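Long-range contacts in copper-containing nitrite reductase (Thermus scotoductus, PDB 6HBE), which probably reduces nitrite to nitric oxide, taking electrons from a cytochrome c, as a copper-dependent homotrimeric enzyme of denitrification: residues C[48-54]-C[293-299]; C[109-115]-C[130-136]; C[204-209]-C[243-249]. All coordinates share one frame. Numbering follows the deposited sequence.

How the interactions relate
Interactions 2 and 3 are fully buried, and both touch the second subunit; interaction 1 is partly buried and joins the 48-54 loop of the first cupredoxin domain to the loop that follows strand 277-282. Interaction 2 (109-115 with 130-136) is a regular antiparallel strand pair of the first domain that ends in copper ligands. Interaction 3 (204-209 with 243-249) begins as a strand pair of the second domain and passes into a turn. Interaction 1 relies on isolated backbone bonds, waters and a carboxylate. Interaction 2 touches both others: Y113 OH and F131 O meet the 48-54 loop, whereas V110 O is hydrogen-bonded to S248 OG, and M112 packs against L205, V207 and S246.

Interaction 1. Residues C[48-54]-C[293-299]; sequences DMSPGPM and RAEGVPG
Two irregular segments run antiparallel, D48 (phi/psi 66/26) opposite G299, M49 opposite P298, S50 opposite G296 and M54 opposite A294 (CA-CA 4.7 to 6.0 Å). The peptide before P51 is cis, and A294 centres an inverse gamma turn. Two backbone hydrogen bonds tie the loops: G299 N to D48 O and G296 N to P51 O, both 2.9 Å. Between them, water 1 accepts from S50 N (2.9 Å) and donates to V297 O (2.6 Å); past the second, toward M54, water 2 donates to G52 O and A294 O (2.8 Å each). G296 must be glycine: a CB would clash with S50 O. E295 (chi1 m, chi2 t) accepts from M54 N through OE2 (2.9 Å), which R293 NH2 holds in a 2.8 Å salt bridge. M54, t at chi1 and chi2, lays CE over one face of the R293 guanidinium, and its SD takes a weak hydrogen bond from A294 N (3.6 Å). This loop-to-loop packing fastens the chain after strand 277-282 of the second cupredoxin domain onto the first, at the loop between strands 39-46 and 55-58, and lies against strand 131-137, where G52 bonds F131, and strand 154-163, whose Y157 touches M54 and A294.

Interaction 2. Residues C[109-115]-C[130-136]; sequences GVFMYHC and QFGMIVV. With CU (copper (II) ion), chain N; CU (copper (II) ion), chain M.
V110 CG1 meets M133 CG at 4.0 Å and M112 CE meets F131 CB at 4.2 Å on one face of a two-stranded antiparallel pair; on the other, F111 (chi1 m) sets CB 3.8 Å from I134 CG2 and CE2 4.0 Å from V136 CG2. Y113, chi1 p, folds its ring across G132, whose CA lies 3.8 Å from the ring centroid in a CH-pi contact; any CB there would clash. The axes of strands 109-114 and 131-136 come within 4.6 Å, their N-to-C directions 144° apart. G109-V136, F111-I134 and Y113-G132 are hydrogen-bonded pairs, each with two N-O bonds of 2.9 to 3.0 Å; V110-V135, M112-M133 and H114-F131 are non-hydrogen-bonded. Past the pairing, C115 N donates to Q130 O (3.2 Å). Here C115 SG (2.1 Å) and Q130 OE1 (2.0 Å) bind one copper, completed by H75 and H125: the type 1 site of a cupredoxin. The adjacent H114, NE2 2.0 Å from the second copper, shares it with H80, water 3 and H267 of the second subunit, so the Cys-His pair bridges the two coppers. The strands lie between strands 55-58 and 78-79, the V110/M112 face packing on strand 199-208.

Interaction 3. Residues C[204-209]-C[243-249]; sequences FLNVGP and AGPSDSW
F204, chi1 t, sets CD2 4.4 Å from CD1 at the edge of the W249 ring and CE2 4.1 Å from A243 CB. Its backbone makes the hydrogen-bonded antiparallel pair with W249, F204 N to W249 O and W249 N to F204 O both 2.9 Å; L205-S248 is the following non-hydrogen-bonded pair, CA-CA 4.3 Å. N206 N then donates to D247 O (3.1 Å), and S246 N to N206 O (2.7 Å). G244 to D247 form a type II turn, S246 at positive phi, closed by D247 N to G244 O (3.0 Å). N206, chi1 t, holds A243 O with ND2 (2.9 Å), and OD1 accepts from G208 N (3.0 Å) in an Asx turn. P209, after a cis peptide, has O 3.6 Å from P245 CG. D247 OD1 and P245 O bond T240 and T214 of the second subunit. The turn crosses from strand 241-243 in one sheet of the cupredoxin sandwich to strand 248-254 in the other, placing S246 beside H80 of the intersubunit copper site.

Interaction 1. Residues C[48-54]-C[293-299]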
loop_
_atom_site.group_PDB
_atom_site.type_symbol
_atom_site.label_atom_id
_atom_site.label_comp_id
_atom_site.label_asym_id
_atom_site.label_seq_id
_atom_site.Cartn_x
_atom_site.Cartn_y
_atom_site.Cartn_z
ATOM N N ASP C 48 16.229 7.494 24.214
ATOM C CA ASP C 48 14.941 8.000 24.644
ATOM C C ASP C 48 14.254 9.020 23.680
ATOM O O ASP C 48 13.463 9.857 24.124
ATOM C CB ASP C 48 15.104 8.573 26.054
ATOM C CG ASP C 48 13.857 8.417 26.924
ATOM O OD1 ASP C 48 13.190 7.343 26.919
ATOM O OD2 ASP C 48 13.583 9.384 27.674
ATOM N N MET C 49 14.587 8.944 22.385
ATOM C CA MET C 49 13.977 9.772 21.319
ATOM C C MET C 49 13.695 8.892 20.091
ATOM O O MET C 49 14.465 7.977 19.825
ATOM C CB MET C 49 14.902 10.923 20.906
ATOM C CG MET C 49 16.393 10.623 20.952
ATOM S SD MET C 49 17.472 12.045 20.628
ATOM C CE MET C 49 16.578 13.329 21.499
ATOM N N SER C 50 12.611 9.178 19.356
ATOM C CA SER C 50 12.336 8.519 18.057
ATOM C C SER C 50 11.839 9.587 17.052
ATOM O O SER C 50 10.756 10.126 17.249
ATOM C CB SER C 50 11.287 7.422 18.209
ATOM O OG SER C 50 11.074 6.764 16.954
ATOM N N PRO C 51 12.607 9.920 16.017
ATOM C CA PRO C 51 13.899 9.295 15.683
ATOM C C PRO C 51 15.013 9.588 16.677
ATOM O O PRO C 51 14.959 10.584 17.435
ATOM C CB PRO C 51 14.257 9.910 14.335
ATOM C CG PRO C 51 13.413 11.133 14.195
ATOM C CD PRO C 51 12.155 10.850 14.972
ATOM N N GLY C 52 16.016 8.712 16.679
ATOM C CA GLY C 52 17.123 8.812 17.614
ATOM C C GLY C 52 18.132 9.929 17.305
ATOM O O GLY C 52 17.901 10.741 16.403
ATOM N N PRO C 53 19.244 9.977 18.050
ATOM C CA PRO C 53 20.303 10.956 17.830
ATOM C C PRO C 53 20.753 11.028 16.386
ATOM O O PRO C 53 20.949 9.997 15.774
ATOM C CB PRO C 53 21.453 10.417 18.716
ATOM C CG PRO C 53 20.725 9.784 19.841
ATOM C CD PRO C 53 19.608 9.050 19.142
ATOM N N MET C 54 20.879 12.227 15.853
ATOM C CA MET C 54 21.358 12.437 14.490
ATOM C C MET C 54 22.860 12.570 14.511
ATOM O O MET C 54 23.381 13.404 15.267
ATOM C CB MET C 54 20.725 13.710 13.884
ATOM C CG MET C 54 21.181 13.984 12.450
ATOM S SD MET C 54 20.491 15.506 11.731
ATOM C CE MET C 54 21.525 16.753 12.507
ATOM N N ARG C 293 17.277 19.596 13.501
ATOM C CA ARG C 293 17.844 18.243 13.625
ATOM C C ARG C 293 16.751 17.154 13.447
ATOM O O ARG C 293 15.579 17.305 13.897
ATOM C CB ARG C 293 18.520 18.076 15.003
ATOM C CG ARG C 293 19.606 19.111 15.315
ATOM C CD ARG C 293 20.104 19.030 16.758
ATOM N NE ARG C 293 20.775 17.757 16.988
ATOM C CZ ARG C 293 21.982 17.410 16.542
ATOM N NH1 ARG C 293 22.767 18.259 15.900
ATOM N NH2 ARG C 293 22.430 16.181 16.804
ATOM N N ALA C 294 17.164 16.009 12.917
ATOM C CA ALA C 294 16.225 14.918 12.630
ATOM C C ALA C 294 16.091 14.013 13.838
ATOM O O ALA C 294 16.458 12.824 13.779
ATOM C CB ALA C 294 16.679 14.154 11.421
ATOM N N GLU C 295 15.492 14.560 14.906
ATOM C CA GLU C 295 15.463 13.939 16.237
ATOM C C GLU C 295 14.096 14.169 16.835
ATOM O O GLU C 295 13.525 15.275 16.709
ATOM C CB GLU C 295 16.535 14.553 17.161
ATOM C CG GLU C 295 17.970 14.252 16.742
ATOM C CD GLU C 295 19.055 14.975 17.538
ATOM O OE1 GLU C 295 18.768 15.999 18.210
ATOM O OE2 GLU C 295 20.254 14.575 17.415
ATOM N N GLY C 296 13.556 13.136 17.449
ATOM C CA GLY C 296 12.279 13.216 18.177
ATOM C C GLY C 296 12.360 14.069 19.441
ATOM O O GLY C 296 13.442 14.397 19.908
ATOM N N VAL C 297 11.198 14.390 20.001
ATOM C CA VAL C 297 11.097 15.048 21.305
ATOM C C VAL C 297 11.451 13.986 22.368
ATOM O O VAL C 297 10.942 12.853 22.284
ATOM C CB VAL C 297 9.657 15.529 21.596
ATOM C CG1 VAL C 297 9.571 16.208 22.970
ATOM C CG2 VAL C 297 9.153 16.478 20.498
ATOM N N PRO C 298 12.283 14.329 23.376
ATOM C CA PRO C 298 12.594 13.320 24.415
ATOM C C PRO C 298 11.350 12.707 25.061
ATOM O O PRO C 298 10.346 13.389 25.204
ATOM C CB PRO C 298 13.387 14.134 25.452
ATOM C CG PRO C 298 14.055 15.182 24.623
ATOM C CD PRO C 298 12.981 15.601 23.651
ATOM N N GLY C 299 11.426 11.429 25.434
ATOM C CA GLY C 299 10.268 10.704 25.960
ATOM C C GLY C 299 9.875 11.027 27.387
ATOM O O GLY C 299 10.557 11.787 28.067
HETATM O O HOH W 1 10.682 11.027 20.423
HETATM O O HOH W 2 18.404 10.796 13.692
#

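Interaction 2. Residues C[109-115]-C[130-136]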
loop_
_atom_site.group_PDB
_atom_site.type_symbol
_atom_site.label_atom_id
_atom_site.label_comp_id
_atom_site.label_asym_id
_atom_site.label_seq_id
_atom_site.Cartn_x
_atom_site.Cartn_y
_atom_site.Cartn_z
ATOM N N GLY C 109 26.519 10.860 1.614
ATOM C CA GLY C 109 25.051 10.868 1.530
ATOM C C GLY C 109 24.291 10.854 2.847
ATOM O O GLY C 109 24.852 11.174 3.900
ATOM N N VAL C 110 23.016 10.452 2.775
ATOM C CA VAL C 110 22.094 10.415 3.918
ATOM C C VAL C 110 21.690 8.956 4.134
ATOM O O VAL C 110 21.057 8.346 3.240
ATOM C CB VAL C 110 20.852 11.298 3.652
ATOM C CG1 VAL C 110 19.848 11.189 4.814
ATOM C CG2 VAL C 110 21.269 12.761 3.456
ATOM N N PHE C 111 22.056 8.405 5.300
ATOM C CA PHE C 111 21.936 6.977 5.601
ATOM C C PHE C 111 21.050 6.709 6.813
ATOM O O PHE C 111 21.108 7.426 7.817
ATOM C CB PHE C 111 23.312 6.362 5.823
ATOM C CG PHE C 111 24.207 6.468 4.622
ATOM C CD1 PHE C 111 24.084 5.556 3.565
ATOM C CD2 PHE C 111 25.127 7.491 4.522
ATOM C CE1 PHE C 111 24.872 5.667 2.432
ATOM C CE2 PHE C 111 25.931 7.625 3.381
ATOM C CZ PHE C 111 25.807 6.713 2.340
ATOM N N MET C 112 20.261 5.641 6.739
ATOM C CA MET C 112 19.503 5.145 7.903
ATOM C C MET C 112 20.407 4.343 8.854
ATOM O O MET C 112 21.338 3.647 8.410
ATOM C CB MET C 112 18.358 4.229 7.429
ATOM C CG MET C 112 17.282 3.843 8.469
ATOM S SD MET C 112 15.939 2.947 7.631
ATOM C CE MET C 112 14.925 2.367 8.982
ATOM N N TYR C 113 20.097 4.396 10.154
ATOM C CA TYR C 113 20.555 3.378 11.110
ATOM C C TYR C 113 19.327 2.909 11.878
ATOM O O TYR C 113 18.333 3.639 11.943
ATOM C CB TYR C 113 21.707 3.891 12.045
ATOM C CG TYR C 113 21.304 4.894 13.116
ATOM C CD1 TYR C 113 20.660 4.463 14.292
ATOM C CD2 TYR C 113 21.574 6.258 12.979
ATOM C CE1 TYR C 113 20.300 5.356 15.278
ATOM C CE2 TYR C 113 21.197 7.163 13.979
ATOM C CZ TYR C 113 20.556 6.700 15.117
ATOM O OH TYR C 113 20.128 7.536 16.128
ATOM N N HIS C 114 19.377 1.696 12.430
ATOM C CA HIS C 114 18.222 1.106 13.108
ATOM C C HIS C 114 18.645 -0.103 13.938
ATOM O O HIS C 114 19.756 -0.607 13.793
ATOM C CB HIS C 114 17.114 0.689 12.077
ATOM C CG HIS C 114 17.568 -0.290 11.031
ATOM N ND1 HIS C 114 17.547 -1.655 11.236
ATOM C CD2 HIS C 114 18.043 -0.111 9.776
ATOM C CE1 HIS C 114 18.022 -2.276 10.173
ATOM N NE2 HIS C 114 18.286 -1.373 9.249
ATOM N N CYS C 115 17.765 -0.575 14.799
ATOM C CA CYS C 115 18.084 -1.719 15.633
ATOM C C CYS C 115 18.192 -2.979 14.761
ATOM O O CYS C 115 17.438 -3.127 13.794
ATOM C CB CYS C 115 17.013 -1.958 16.716
ATOM S SG CYS C 115 17.527 -3.173 18.001
ATOM N N GLN C 130 12.922 2.343 16.784
ATOM C CA GLN C 130 14.381 2.322 16.883
ATOM C C GLN C 130 15.061 2.600 15.554
ATOM O O GLN C 130 15.489 1.676 14.839
ATOM C CB GLN C 130 14.897 0.994 17.480
ATOM C CG GLN C 130 15.017 0.967 18.989
ATOM C CD GLN C 130 15.497 -0.379 19.587
ATOM O OE1 GLN C 130 15.161 -1.519 19.139
ATOM N NE2 GLN C 130 16.277 -0.245 20.654
ATOM N N PHE C 131 15.142 3.884 15.206
ATOM C CA PHE C 131 15.797 4.314 13.959
ATOM C C PHE C 131 16.304 5.745 14.066
ATOM O O PHE C 131 15.864 6.475 14.955
ATOM C CB PHE C 131 14.826 4.208 12.754
ATOM C CG PHE C 131 13.448 4.726 13.043
ATOM C CD1 PHE C 131 13.196 6.094 13.119
ATOM C CD2 PHE C 131 12.412 3.852 13.275
ATOM C CE1 PHE C 131 11.927 6.571 13.422
ATOM C CE2 PHE C 131 11.143 4.317 13.565
ATOM C CZ PHE C 131 10.900 5.692 13.644
ATOM N N GLY C 132 17.226 6.115 13.166
ATOM C CA GLY C 132 17.729 7.480 13.039
ATOM C C GLY C 132 18.535 7.703 11.771
ATOM O O GLY C 132 18.559 6.833 10.886
ATOM N N MET C 133 19.177 8.869 11.671
ATOM C CA MET C 133 19.964 9.296 10.502
ATOM C C MET C 133 21.456 9.494 10.810
ATOM O O MET C 133 21.812 10.079 11.845
ATOM C CB MET C 133 19.385 10.639 9.971
ATOM C CG MET C 133 20.112 11.329 8.801
ATOM S SD MET C 133 19.506 13.012 8.402
ATOM C CE MET C 133 17.784 12.716 7.937
ATOM N N ILE C 134 22.314 9.079 9.867
ATOM C CA ILE C 134 23.723 9.473 9.830
ATOM C C ILE C 134 23.990 10.080 8.469
ATOM O O ILE C 134 23.658 9.471 7.434
ATOM C CB ILE C 134 24.759 8.350 10.186
ATOM C CG1 ILE C 134 26.214 8.852 9.959
ATOM C CG2 ILE C 134 24.546 7.084 9.383
ATOM C CD1 ILE C 134 27.276 7.987 10.600
ATOM N N VAL C 135 24.529 11.304 8.488
ATOM C CA VAL C 135 24.902 12.057 7.306
ATOM C C VAL C 135 26.419 12.054 7.122
ATOM O O VAL C 135 27.171 12.324 8.087
ATOM C CB VAL C 135 24.457 13.544 7.397
ATOM C CG1 VAL C 135 24.859 14.319 6.155
ATOM C CG2 VAL C 135 22.947 13.646 7.616
ATOM N N VAL C 136 26.834 11.791 5.890
ATOM C CA VAL C 136 28.234 11.851 5.434
ATOM C C VAL C 136 28.358 12.954 4.393
ATOM O O VAL C 136 27.961 12.799 3.244
ATOM C CB VAL C 136 28.724 10.488 4.865
ATOM C CG1 VAL C 136 30.202 10.552 4.473
ATOM C CG2 VAL C 136 28.516 9.374 5.870
HETATM CU CU CU N . 15.939 -3.374 19.424
HETATM CU CU CU M . 18.798 -1.563 7.316
HETATM O O HOH W 3 20.131 -2.973 7.484
#

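Interaction 3. Residues C[204-209]-C[243-249]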
loop_
_atom_site.group_PDB
_atom_site.type_symbol
_atom_site.label_atom_id
_atom_site.label_comp_id
_atom_site.label_asym_id
_atom_site.label_seq_id
_atom_site.Cartn_x
_atom_site.Cartn_y
_atom_site.Cartn_z
ATOM N N PHE C 204 16.772 14.588 3.602
ATOM C CA PHE C 204 15.498 13.859 3.811
ATOM C C PHE C 204 15.711 12.351 3.791
ATOM O O PHE C 204 16.286 11.835 2.828
ATOM C CB PHE C 204 14.500 14.235 2.712
ATOM C CG PHE C 204 13.190 13.461 2.782
ATOM C CD1 PHE C 204 12.406 13.531 3.909
ATOM C CD2 PHE C 204 12.730 12.729 1.696
ATOM C CE1 PHE C 204 11.213 12.844 3.997
ATOM C CE2 PHE C 204 11.503 12.065 1.764
ATOM C CZ PHE C 204 10.767 12.105 2.934
ATOM N N LEU C 205 15.213 11.647 4.820
ATOM C CA LEU C 205 15.243 10.188 4.865
ATOM C C LEU C 205 13.846 9.696 5.182
ATOM O O LEU C 205 13.269 10.068 6.211
ATOM C CB LEU C 205 16.236 9.703 5.943
ATOM C CG LEU C 205 16.252 8.207 6.323
ATOM C CD1 LEU C 205 16.679 7.344 5.176
ATOM C CD2 LEU C 205 17.123 7.912 7.527
ATOM N N ASN C 206 13.308 8.834 4.318
ATOM C CA ASN C 206 12.023 8.137 4.621
ATOM C C ASN C 206 12.400 6.812 5.263
ATOM O O ASN C 206 12.894 5.919 4.555
ATOM C CB ASN C 206 11.163 7.863 3.354
ATOM C CG ASN C 206 9.853 7.157 3.666
ATOM O OD1 ASN C 206 9.417 7.085 4.835
ATOM N ND2 ASN C 206 9.206 6.591 2.618
ATOM N N VAL C 207 12.148 6.645 6.555
ATOM C CA VAL C 207 12.464 5.352 7.193
ATOM C C VAL C 207 11.334 4.317 6.976
ATOM O O VAL C 207 11.534 3.132 7.182
ATOM C CB VAL C 207 12.796 5.414 8.704
ATOM C CG1 VAL C 207 13.905 6.398 9.016
ATOM C CG2 VAL C 207 11.576 5.661 9.559
ATOM N N GLY C 208 10.166 4.763 6.561
ATOM C CA GLY C 208 9.032 3.860 6.420
ATOM C C GLY C 208 8.460 3.486 7.806
ATOM O O GLY C 208 8.154 4.389 8.592
ATOM N N PRO C 209 8.339 2.191 8.140
ATOM C CA PRO C 209 8.962 1.089 7.422
ATOM C C PRO C 209 8.201 0.462 6.250
ATOM O O PRO C 209 8.797 -0.412 5.551
ATOM C CB PRO C 209 9.164 0.023 8.536
ATOM C CG PRO C 209 9.013 0.754 9.794
ATOM C CD PRO C 209 7.923 1.734 9.481
ATOM N N ALA C 243 10.566 8.605 -2.607
ATOM C CA ALA C 243 11.392 7.827 -1.651
ATOM C C ALA C 243 10.632 6.663 -1.048
ATOM O O ALA C 243 9.671 6.866 -0.268
ATOM C CB ALA C 243 11.926 8.748 -0.558
ATOM N N GLY C 244 11.060 5.438 -1.374
ATOM C CA GLY C 244 10.592 4.282 -0.638
ATOM C C GLY C 244 11.228 4.165 0.727
ATOM O O GLY C 244 12.064 5.004 1.093
ATOM N N PRO C 245 10.813 3.152 1.526
ATOM C CA PRO C 245 11.469 2.947 2.835
ATOM C C PRO C 245 12.994 2.769 2.759
ATOM O O PRO C 245 13.457 1.877 2.065
ATOM C CB PRO C 245 10.759 1.709 3.392
ATOM C CG PRO C 245 9.387 1.802 2.785
ATOM C CD PRO C 245 9.620 2.303 1.382
ATOM N N SER C 246 13.712 3.600 3.538
ATOM C CA SER C 246 15.200 3.752 3.578
ATOM C C SER C 246 15.841 4.453 2.392
ATOM O O SER C 246 17.095 4.527 2.325
ATOM C CB SER C 246 15.945 2.429 3.910
ATOM O OG SER C 246 17.327 2.687 4.163
ATOM N N ASP C 247 15.037 4.981 1.456
ATOM C CA ASP C 247 15.528 5.916 0.444
ATOM C C ASP C 247 15.728 7.310 1.057
ATOM O O ASP C 247 15.036 7.709 1.991
ATOM C CB ASP C 247 14.543 6.089 -0.739
ATOM C CG ASP C 247 14.598 4.958 -1.785
ATOM O OD1 ASP C 247 15.708 4.405 -2.080
ATOM O OD2 ASP C 247 13.500 4.715 -2.394
ATOM N N SER C 248 16.652 8.056 0.489
ATOM C CA SER C 248 16.983 9.414 0.965
ATOM C C SER C 248 17.317 10.337 -0.197
ATOM O O SER C 248 17.590 9.860 -1.304
ATOM C CB SER C 248 18.194 9.381 1.909
ATOM O OG SER C 248 19.409 9.043 1.176
ATOM N N TRP C 249 17.267 11.646 0.081
ATOM C CA TRP C 249 17.624 12.704 -0.851
ATOM C C TRP C 249 18.345 13.841 -0.136
ATOM O O TRP C 249 18.050 14.102 1.026
ATOM C CB TRP C 249 16.364 13.305 -1.522
ATOM C CG TRP C 249 15.623 12.396 -2.467
ATOM C CD1 TRP C 249 14.569 11.545 -2.141
ATOM C CD2 TRP C 249 15.840 12.245 -3.869
ATOM N NE1 TRP C 249 14.145 10.886 -3.258
ATOM C CE2 TRP C 249 14.895 11.290 -4.339
ATOM C CE3 TRP C 249 16.717 12.840 -4.794
ATOM C CZ2 TRP C 249 14.795 10.924 -5.698
ATOM C CZ3 TRP C 249 16.637 12.450 -6.158
ATOM C CH2 TRP C 249 15.695 11.485 -6.583
#